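Local coordinates for GntR-family protein transcriptional regulator (Mycobacterium smegmatis, PDB 3F8M) that represses the phnDCE operon, which serves phosphate uptake, when phosphate is available to the cell, as a DNA-binding regulator of the GntR family, at residues Q17-E22 against F46-E51; R81-M86 against T90-A95; T147-Q152 against A165-E170; A21-M26 against R58-D63. All coordinates share one frame; numbering follows the deposited sequence.

Contact 1 (Q17-E22 against F46-E51); sequences QVVRAE and FEVARE
Phe46 meets helix 15-29 in two ways, with apolar packing against Val19 and with its ring laid against the chain of Glu22. In the apolar part, CG2 of Val19 is the common point: it lies 3.8 Å from Phe46 CD2, approaching the ring obliquely, and 4.0 Å from CG2 of Val48. A compact branched residue suits this spot on the helix, because one methyl serves two neighbours at once. The backbones are close here, with the CA atoms of Val19 and Phe46 6.3 Å apart.

The second part is a CH-pi contact. Glu22 CB stands over one face of the Phe46 ring, 4.0 Å from its centroid and 21° off the ring normal, displaced toward the rim. A bend in the glutamate chain at chi2 (-87°) keeps the carboxylate beside the same ring, with Glu22 OE2 3.3 Å from Phe46 CE1. The carboxylate and ring planes are inclined by 38°, so the two groups are not stacked flat. The charge of Glu22 is met instead by Arg25, one turn further along its own helix, through a salt bridge at OE1 whose hydrogen bond is weak.

Phe46 has just left the helix 39-45, and Ala49 is the N-cap of helix 50-62. The contact therefore fastens the turn of the predicted helix-turn-helix to the first helix of the winged helix domain. Its chemistry is that of a small hydrophobic patch with an acidic border: the aliphatic part of Glu22 packs on one face of the ring, while the acid keeps an ionic partner on its own helix.

Contact 2 (R81-M86 against T90-A95); sequences RQPLGM and TEAAKA
The methyl group of Ala92 rests on the carbonyl O of Arg81, the CA of Gln82 and the ring of Pro83, and this one carbon makes the close part of the contact. Ala92 CB lies 3.6 Å from Arg81 O, 4.0 Å from CA of Gln82 and 3.9 Å from CD of Pro83. Alanine fits because so short a side chain lets the helix come down onto the strand; the axes of strand 81-83 and helix 90-94 approach to 7.6 Å, with an angle of 130° between their directions. Pro83 offers the CD of its rigid ring. Gln82 contributes mainly its CA and CB, since chi1 of 173° places CG opposite the backbone N and the amide goes on to a weak hydrogen bond from NE2 to Tyr228 OH.

On the looser side a water lies between Arg81 O and Ala92 O and links the two segments. It donates to Arg81 O at 2.8 Å; its distance to Ala92 O, 2.5 Å, is unusually short, and the acceptors around it outnumber its protons, so how they are shared is uncertain. Pro83 is exposed, and the end of Arg81 leads away from the helix, its side chain packing on Thr236 and on Thr184 of the second subunit.

Strand 80-83 pairs in parallel with strand 233-240, Gln82 bonding through its backbone to Thr234 and Thr236. The helix in turn sets Thr90 and Ala93 against Ala100 of strand 100-111. Just past the contact, Leu84 packs on Ile185 of strand 180-188 and on Leu84 of the second subunit, which places this junction beside the dimer interface.

Contact 3 (T147-Q152 against A165-E170); sequences TKLPAQ and ASLYAE
Ser166 OG caps the helix that brings Leu167 to Thr147: it accepts a hydrogen bond from Ala169 N at 3.1 Å, with an N-H...O angle of 158°. Serine is well suited to the N-cap, since its short hydroxyl can satisfy a backbone N-H of the first turn, where no earlier carbonyl is available.

Leu167, the residue after the cap, carries the helix side of the contact. It has CG opposite its backbone N (chi1 -177°), which extends the side chain toward the strand, and Thr147 CG2 likewise lies opposite its own backbone N. The two side chains meet tip to tip, Leu167 CD2 lying 3.9 Å from Thr147 CG2. Leu149 CD1 approaches the same methyl of Leu167 more loosely, at 4.4 Å. With CA atoms of Thr147 and Leu167 9.5 Å apart, the long leucine on the helix bridges the gap to the short threonine.

All three residues are buried within the UTRA domain. Strand 140-150 lies between strands 127-137 and 220-229 in the antiparallel sheet, and helix 167-173 packs on it through Leu167, which also touches Leu157 of helix 157-160 and Phe161.

Contact 4 (A21-M26 against R58-D63); sequences AELDRM and RELLID
Leu60 holds CG beside its backbone N and opposite the carbonyl carbon (chi1 -70°), and with chi2 at 167° its two methyls are set to reach across to helix 15-29, one for each of two residues there. Its CD1 lies 4.1 Å from CB of Leu23, so that Leu23 is met at the root of its side chain. Its CD2 comes as close, 4.1 Å, to OD1 of Asp24, whose side chain runs obliquely past it. Leucine suits position 60 because its fork spans these two successive helix residues across a distance of 9.0 Å between the CA atoms of Leu23 and Leu60. Leu23 also packs on Ala56 and Leu57 of helix 50-62, and Leu60 on Val66, so the pair lies in the core between helix 15-29, the helix-turn-helix and the first strand of the wing.

Asp24 marks the polar border: its OD1 forms a salt bridge with Arg65. The contact between the helices is van der Waals, without a polar bond, while the carboxylate that Leu60 brushes has its charge balanced by Arg65, which probably makes its nearness to a methyl easier to tolerate.

In the fold
From the N terminus, helix 15-29 opens contacts 1 and 4, which overlap there in Ala21 and Glu22. Contact 1 closes a loop that holds the end of helix 15-29 and all of helix 39-45; contact 4 closes a longer one at 58-63. Their touching residues are staggered along the first helix, which they hold along the helix-turn-helix; Arg20 and Glu59 join them by a salt bridge. Contact 2 follows in series, a tight closure where strand 80-83 turns back as helix 89-94. Contact 3, within the UTRA domain, closes the short loop carrying helix 157-160 and ties strand 140-150 to helix 167-173. Contacts 2 and 3 touch where Met86 O packs against Tyr168 CD2.

Contact 1 (Q17-E22 against F46-E51)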
# COMPACT_ATOMS: atom_id res chain seq x y z
N GLN A 17 -5.69 27.58 19.54
CA GLN A 17 -4.81 27.75 18.38
C GLN A 17 -3.36 27.97 18.82
O GLN A 17 -2.44 27.41 18.22
CB GLN A 17 -5.26 28.93 17.52
CG GLN A 17 -6.53 28.71 16.70
CD GLN A 17 -6.72 29.79 15.62
OE1 GLN A 17 -6.66 30.99 15.91
NE2 GLN A 17 -6.94 29.35 14.38
N VAL A 18 -3.19 28.78 19.86
CA VAL A 18 -1.86 29.11 20.41
C VAL A 18 -1.12 27.89 20.96
O VAL A 18 0.08 27.74 20.72
CB VAL A 18 -1.93 30.28 21.44
CG1 VAL A 18 -0.61 30.46 22.18
CG2 VAL A 18 -2.34 31.58 20.74
N VAL A 19 -1.83 27.01 21.68
CA VAL A 19 -1.21 25.77 22.18
C VAL A 19 -0.66 24.91 21.03
O VAL A 19 0.48 24.43 21.12
CB VAL A 19 -2.12 24.94 23.14
CG1 VAL A 19 -3.03 23.96 22.37
CG2 VAL A 19 -1.25 24.20 24.18
N ARG A 20 -1.44 24.74 19.96
CA ARG A 20 -0.98 24.02 18.77
C ARG A 20 0.26 24.66 18.13
O ARG A 20 1.13 23.95 17.62
CB ARG A 20 -2.10 23.87 17.74
CG ARG A 20 -2.98 22.64 17.96
CD ARG A 20 -4.45 22.86 17.53
NE ARG A 20 -5.33 21.75 17.94
CZ ARG A 20 -6.13 21.77 19.00
NH1 ARG A 20 -6.17 22.83 19.80
NH2 ARG A 20 -6.88 20.72 19.29
N ALA A 21 0.36 25.98 18.19
CA ALA A 21 1.52 26.69 17.65
C ALA A 21 2.73 26.55 18.57
O ALA A 21 3.87 26.48 18.11
CB ALA A 21 1.20 28.18 17.43
N GLU A 22 2.47 26.52 19.87
CA GLU A 22 3.52 26.36 20.86
C GLU A 22 4.12 24.94 20.79
O GLU A 22 5.33 24.77 21.00
CB GLU A 22 3.02 26.70 22.28
CG GLU A 22 2.92 28.21 22.58
CD GLU A 22 4.23 28.81 23.10
OE1 GLU A 22 5.31 28.23 22.85
OE2 GLU A 22 4.17 29.88 23.77
N PHE A 46 0.05 26.82 29.23
CA PHE A 46 -0.65 27.59 28.20
C PHE A 46 -2.14 27.93 28.44
O PHE A 46 -2.88 28.22 27.49
CB PHE A 46 -0.43 26.92 26.83
CG PHE A 46 1.02 26.70 26.50
CD1 PHE A 46 1.87 27.80 26.29
CD2 PHE A 46 1.56 25.42 26.43
CE1 PHE A 46 3.25 27.62 26.02
CE2 PHE A 46 2.93 25.22 26.14
CZ PHE A 46 3.77 26.33 25.94
N GLU A 47 -2.56 27.90 29.70
CA GLU A 47 -3.95 28.24 30.08
C GLU A 47 -5.00 27.61 29.15
O GLU A 47 -5.88 28.31 28.63
CB GLU A 47 -4.15 29.77 30.17
CG GLU A 47 -3.26 30.43 31.20
CD GLU A 47 -3.69 31.83 31.52
OE1 GLU A 47 -4.56 32.38 30.79
OE2 GLU A 47 -3.18 32.36 32.54
N VAL A 48 -4.88 26.29 28.96
CA VAL A 48 -5.91 25.47 28.30
C VAL A 48 -6.21 24.20 29.11
O VAL A 48 -5.47 23.83 30.03
CB VAL A 48 -5.52 25.09 26.83
CG1 VAL A 48 -5.34 26.35 25.95
CG2 VAL A 48 -4.26 24.24 26.81
N ALA A 49 -7.32 23.56 28.79
CA ALA A 49 -7.72 22.32 29.40
C ALA A 49 -6.68 21.24 29.11
O ALA A 49 -6.01 21.29 28.07
CB ALA A 49 -9.06 21.89 28.85
N ARG A 50 -6.54 20.29 30.04
CA ARG A 50 -5.76 19.07 29.83
C ARG A 50 -6.23 18.30 28.58
O ARG A 50 -5.40 17.72 27.86
CB ARG A 50 -5.89 18.13 31.02
CG ARG A 50 -5.18 18.57 32.26
CD ARG A 50 -5.31 17.46 33.29
NE ARG A 50 -4.73 16.20 32.81
CZ ARG A 50 -4.84 15.02 33.44
NH1 ARG A 50 -5.51 14.94 34.58
NH2 ARG A 50 -4.27 13.94 32.92
N GLU A 51 -7.53 18.28 28.35
CA GLU A 51 -8.11 17.58 27.19
C GLU A 51 -7.74 18.30 25.89
O GLU A 51 -7.69 17.70 24.81
CB GLU A 51 -9.62 17.46 27.28
CG GLU A 51 -10.16 16.58 28.42
CD GLU A 51 -10.09 17.23 29.82
OE1 GLU A 51 -9.81 18.44 29.96
OE2 GLU A 51 -10.34 16.49 30.80

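Contact 2 (R81-M86 against T90-A95)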
# COMPACT_ATOMS: atom_id res chain seq x y z
N ARG A 81 4.72 10.79 3.54
CA ARG A 81 3.37 10.41 3.12
C ARG A 81 3.24 10.68 1.61
O ARG A 81 3.02 11.80 1.16
CB ARG A 81 2.31 11.18 3.93
CG ARG A 81 2.29 10.79 5.40
CD ARG A 81 1.39 11.74 6.21
NE ARG A 81 0.05 11.78 5.66
CZ ARG A 81 -0.94 10.95 6.01
NH1 ARG A 81 -0.74 10.01 6.93
NH2 ARG A 81 -2.12 11.06 5.42
N GLN A 82 3.43 9.63 0.84
CA GLN A 82 3.46 9.79 -0.59
C GLN A 82 2.16 9.39 -1.29
O GLN A 82 1.73 8.24 -1.18
CB GLN A 82 4.61 8.94 -1.10
CG GLN A 82 4.70 8.85 -2.57
CD GLN A 82 6.13 8.73 -3.00
OE1 GLN A 82 6.58 9.49 -3.83
NE2 GLN A 82 6.86 7.76 -2.43
N PRO A 83 1.55 10.34 -2.03
CA PRO A 83 0.36 10.03 -2.83
C PRO A 83 0.71 8.97 -3.87
O PRO A 83 1.81 9.00 -4.43
CB PRO A 83 0.04 11.37 -3.51
CG PRO A 83 0.80 12.41 -2.74
CD PRO A 83 2.01 11.72 -2.24
N LEU A 84 -0.19 8.01 -4.09
CA LEU A 84 -0.02 7.09 -5.22
C LEU A 84 -0.39 7.86 -6.48
O LEU A 84 -1.36 8.60 -6.52
CB LEU A 84 -0.83 5.80 -5.05
CG LEU A 84 -0.27 4.73 -4.11
CD1 LEU A 84 -1.35 3.70 -3.84
CD2 LEU A 84 1.00 4.06 -4.67
N GLY A 85 0.44 7.76 -7.50
CA GLY A 85 0.16 8.48 -8.75
C GLY A 85 1.47 8.94 -9.35
O GLY A 85 2.50 8.32 -9.11
N MET A 86 1.42 10.06 -10.06
CA MET A 86 2.52 10.53 -10.91
C MET A 86 3.33 11.70 -10.31
O MET A 86 4.23 12.25 -10.97
CB MET A 86 1.97 10.85 -12.30
CG MET A 86 1.52 9.59 -13.07
SD MET A 86 0.16 9.76 -14.28
CE MET A 86 -1.27 9.84 -13.19
N THR A 90 10.18 13.79 -3.70
CA THR A 90 10.70 15.01 -3.03
C THR A 90 9.60 16.03 -2.77
O THR A 90 9.61 16.70 -1.72
CB THR A 90 11.84 15.68 -3.81
OG1 THR A 90 11.50 15.71 -5.20
CG2 THR A 90 13.12 14.94 -3.61
N GLU A 91 8.64 16.14 -3.69
CA GLU A 91 7.50 17.05 -3.49
C GLU A 91 6.66 16.60 -2.30
O GLU A 91 6.18 17.45 -1.54
CB GLU A 91 6.60 17.14 -4.74
CG GLU A 91 7.28 17.69 -5.97
CD GLU A 91 6.35 18.55 -6.84
OE1 GLU A 91 5.10 18.43 -6.72
OE2 GLU A 91 6.89 19.34 -7.64
N ALA A 92 6.47 15.29 -2.14
CA ALA A 92 5.66 14.77 -1.04
C ALA A 92 6.35 15.15 0.27
O ALA A 92 5.68 15.62 1.18
CB ALA A 92 5.46 13.27 -1.12
N ALA A 93 7.67 14.96 0.33
CA ALA A 93 8.43 15.25 1.55
C ALA A 93 8.46 16.76 1.84
O ALA A 93 8.28 17.15 3.00
CB ALA A 93 9.84 14.68 1.48
N LYS A 94 8.68 17.57 0.80
CA LYS A 94 8.57 19.04 0.88
C LYS A 94 7.29 19.49 1.56
O LYS A 94 7.34 20.27 2.52
CB LYS A 94 8.64 19.68 -0.51
CG LYS A 94 10.04 20.19 -0.92
N ALA A 95 6.15 19.01 1.05
CA ALA A 95 4.81 19.23 1.64
C ALA A 95 4.70 19.01 3.16
O ALA A 95 3.81 19.59 3.80
CB ALA A 95 3.77 18.40 0.92
O HOH W 1 3.42 14.55 1.68

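Contact 3 (T147-Q152 against A165-E170)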
# COMPACT_ATOMS: atom_id res chain seq x y z
N THR A 147 14.65 1.34 -11.94
CA THR A 147 13.79 1.70 -13.05
C THR A 147 14.41 1.09 -14.30
O THR A 147 15.58 1.31 -14.53
CB THR A 147 13.70 3.21 -13.23
OG1 THR A 147 13.15 3.81 -12.03
CG2 THR A 147 12.75 3.59 -14.42
N LYS A 148 13.64 0.29 -15.02
CA LYS A 148 14.10 -0.29 -16.31
C LYS A 148 13.43 0.49 -17.42
O LYS A 148 12.22 0.59 -17.45
CB LYS A 148 13.71 -1.76 -16.41
CG LYS A 148 14.55 -2.59 -15.47
CD LYS A 148 14.06 -4.00 -15.41
CE LYS A 148 14.83 -4.74 -14.31
NZ LYS A 148 14.52 -6.21 -14.38
N LEU A 149 14.22 1.01 -18.35
CA LEU A 149 13.70 1.87 -19.39
C LEU A 149 14.06 1.23 -20.73
O LEU A 149 15.14 0.67 -20.86
CB LEU A 149 14.43 3.22 -19.33
CG LEU A 149 14.30 4.06 -18.04
CD1 LEU A 149 15.32 5.20 -18.00
CD2 LEU A 149 12.84 4.61 -18.02
N PRO A 150 13.15 1.33 -21.72
CA PRO A 150 13.54 0.95 -23.09
C PRO A 150 14.57 1.98 -23.60
O PRO A 150 14.22 3.16 -23.76
CB PRO A 150 12.20 1.00 -23.86
CG PRO A 150 11.34 2.02 -23.09
CD PRO A 150 11.75 1.75 -21.62
N ALA A 151 15.83 1.57 -23.73
CA ALA A 151 16.98 2.47 -23.95
C ALA A 151 16.81 3.29 -25.20
O ALA A 151 17.26 4.45 -25.26
CB ALA A 151 18.27 1.70 -24.07
N GLN A 152 16.17 2.69 -26.21
CA GLN A 152 15.92 3.34 -27.51
C GLN A 152 15.10 4.60 -27.39
O GLN A 152 15.24 5.55 -28.17
CB GLN A 152 15.30 2.35 -28.51
CG GLN A 152 16.33 1.30 -28.90
CD GLN A 152 16.11 0.66 -30.24
OE1 GLN A 152 15.00 0.23 -30.59
NE2 GLN A 152 17.20 0.55 -31.00
N ALA A 165 17.83 14.15 -9.48
CA ALA A 165 16.59 14.85 -9.75
C ALA A 165 15.45 13.91 -10.13
O ALA A 165 15.62 12.69 -10.18
CB ALA A 165 16.83 15.89 -10.87
N SER A 166 14.27 14.46 -10.38
CA SER A 166 13.12 13.61 -10.74
C SER A 166 13.29 13.08 -12.17
O SER A 166 13.41 13.85 -13.13
CB SER A 166 11.81 14.40 -10.60
OG SER A 166 10.79 13.78 -11.36
N LEU A 167 13.29 11.75 -12.33
CA LEU A 167 13.30 11.16 -13.67
C LEU A 167 11.98 11.49 -14.40
O LEU A 167 11.97 11.69 -15.65
CB LEU A 167 13.47 9.63 -13.58
CG LEU A 167 13.56 8.85 -14.89
CD1 LEU A 167 14.74 9.33 -15.79
CD2 LEU A 167 13.67 7.36 -14.59
N TYR A 168 10.87 11.59 -13.66
CA TYR A 168 9.61 11.89 -14.34
C TYR A 168 9.65 13.27 -15.00
O TYR A 168 9.14 13.47 -16.12
CB TYR A 168 8.45 11.80 -13.34
CG TYR A 168 8.00 10.37 -13.03
CD1 TYR A 168 8.84 9.28 -13.23
CD2 TYR A 168 6.74 10.13 -12.48
CE1 TYR A 168 8.43 7.98 -12.95
CE2 TYR A 168 6.33 8.84 -12.15
CZ TYR A 168 7.17 7.77 -12.41
OH TYR A 168 6.74 6.50 -12.12
N ALA A 169 10.29 14.22 -14.34
CA ALA A 169 10.41 15.59 -14.91
C ALA A 169 11.28 15.55 -16.17
O ALA A 169 10.97 16.19 -17.18
CB ALA A 169 10.99 16.57 -13.87
N GLU A 170 12.34 14.75 -16.12
CA GLU A 170 13.20 14.60 -17.29
C GLU A 170 12.47 13.96 -18.45
O GLU A 170 12.64 14.36 -19.60
CB GLU A 170 14.47 13.80 -16.93
CG GLU A 170 15.30 13.38 -18.18
CD GLU A 170 16.05 14.55 -18.80
OE1 GLU A 170 16.24 15.54 -18.08
OE2 GLU A 170 16.48 14.45 -19.97

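Contact 4 (A21-M26 against R58-D63)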
# COMPACT_ATOMS: atom_id res chain seq x y z
N ALA A 21 0.36 25.98 18.19
CA ALA A 21 1.52 26.69 17.65
C ALA A 21 2.73 26.55 18.57
O ALA A 21 3.87 26.48 18.11
CB ALA A 21 1.20 28.18 17.43
N GLU A 22 2.47 26.52 19.87
CA GLU A 22 3.52 26.36 20.86
C GLU A 22 4.12 24.94 20.79
O GLU A 22 5.33 24.77 21.00
CB GLU A 22 3.02 26.70 22.28
CG GLU A 22 2.92 28.21 22.58
CD GLU A 22 4.23 28.81 23.10
OE1 GLU A 22 5.31 28.23 22.85
OE2 GLU A 22 4.17 29.88 23.77
N LEU A 23 3.30 23.94 20.47
CA LEU A 23 3.80 22.56 20.35
C LEU A 23 4.69 22.44 19.10
O LEU A 23 5.71 21.76 19.12
CB LEU A 23 2.68 21.51 20.34
CG LEU A 23 1.87 21.37 21.64
CD1 LEU A 23 0.62 20.57 21.40
CD2 LEU A 23 2.70 20.76 22.76
N ASP A 24 4.28 23.12 18.03
CA ASP A 24 5.10 23.18 16.81
C ASP A 24 6.47 23.82 17.09
O ASP A 24 7.50 23.28 16.69
CB ASP A 24 4.39 23.95 15.70
CG ASP A 24 3.38 23.10 14.93
OD1 ASP A 24 3.36 21.86 15.13
OD2 ASP A 24 2.61 23.68 14.12
N ARG A 25 6.47 24.94 17.80
CA ARG A 25 7.70 25.60 18.23
C ARG A 25 8.53 24.69 19.14
O ARG A 25 9.76 24.64 19.01
CB ARG A 25 7.39 26.93 18.93
CG ARG A 25 8.64 27.75 19.30
CD ARG A 25 8.27 29.07 19.98
NE ARG A 25 7.35 29.88 19.18
CZ ARG A 25 6.02 29.84 19.25
NH1 ARG A 25 5.41 29.01 20.10
NH2 ARG A 25 5.28 30.63 18.47
N MET A 26 7.89 24.00 20.08
CA MET A 26 8.64 23.03 20.89
C MET A 26 9.30 22.01 19.98
O MET A 26 10.52 21.80 20.06
CB MET A 26 7.75 22.33 21.93
CG MET A 26 7.45 23.19 23.15
SD MET A 26 6.14 22.40 24.07
CE MET A 26 6.96 20.99 24.79
N ARG A 58 -2.49 14.13 20.21
CA ARG A 58 -3.07 13.10 19.37
C ARG A 58 -3.06 13.46 17.87
O ARG A 58 -2.80 12.57 17.03
CB ARG A 58 -4.46 12.73 19.89
CG ARG A 58 -5.09 11.66 19.07
CD ARG A 58 -5.63 10.52 19.89
NE ARG A 58 -6.23 9.60 18.94
CZ ARG A 58 -7.50 9.23 18.98
NH1 ARG A 58 -8.30 9.64 19.97
NH2 ARG A 58 -7.95 8.41 18.04
N GLU A 59 -3.26 14.73 17.54
CA GLU A 59 -3.19 15.21 16.15
C GLU A 59 -1.75 15.11 15.61
O GLU A 59 -1.53 14.69 14.47
CB GLU A 59 -3.71 16.64 16.03
CG GLU A 59 -5.23 16.79 16.33
CD GLU A 59 -5.68 18.26 16.45
OE1 GLU A 59 -4.92 19.14 16.02
OE2 GLU A 59 -6.79 18.52 17.00
N LEU A 60 -0.79 15.47 16.45
CA LEU A 60 0.62 15.30 16.09
C LEU A 60 0.96 13.84 15.85
O LEU A 60 1.79 13.54 14.97
CB LEU A 60 1.52 15.88 17.18
CG LEU A 60 1.48 17.40 17.29
CD1 LEU A 60 2.14 17.84 18.58
CD2 LEU A 60 2.16 18.07 16.09
N LEU A 61 0.36 12.95 16.64
CA LEU A 61 0.65 11.53 16.56
C LEU A 61 0.12 10.98 15.24
O LEU A 61 0.80 10.20 14.56
CB LEU A 61 0.03 10.77 17.72
CG LEU A 61 0.45 9.30 17.91
CD1 LEU A 61 0.44 8.94 19.40
CD2 LEU A 61 -0.37 8.24 17.09
N ILE A 62 -1.09 11.38 14.90
CA ILE A 62 -1.72 10.98 13.64
C ILE A 62 -0.90 11.50 12.43
O ILE A 62 -0.73 10.79 11.44
CB ILE A 62 -3.21 11.41 13.65
CG1 ILE A 62 -3.97 10.49 14.63
CG2 ILE A 62 -3.84 11.39 12.25
CD1 ILE A 62 -5.35 11.01 15.05
N ASP A 63 -0.38 12.72 12.56
CA ASP A 63 0.57 13.33 11.62
C ASP A 63 1.99 12.67 11.62
O ASP A 63 2.87 13.04 10.82
CB ASP A 63 0.68 14.81 11.98
CG ASP A 63 0.74 15.75 10.77
OD1 ASP A 63 0.21 15.42 9.67
OD2 ASP A 63 1.33 16.84 10.92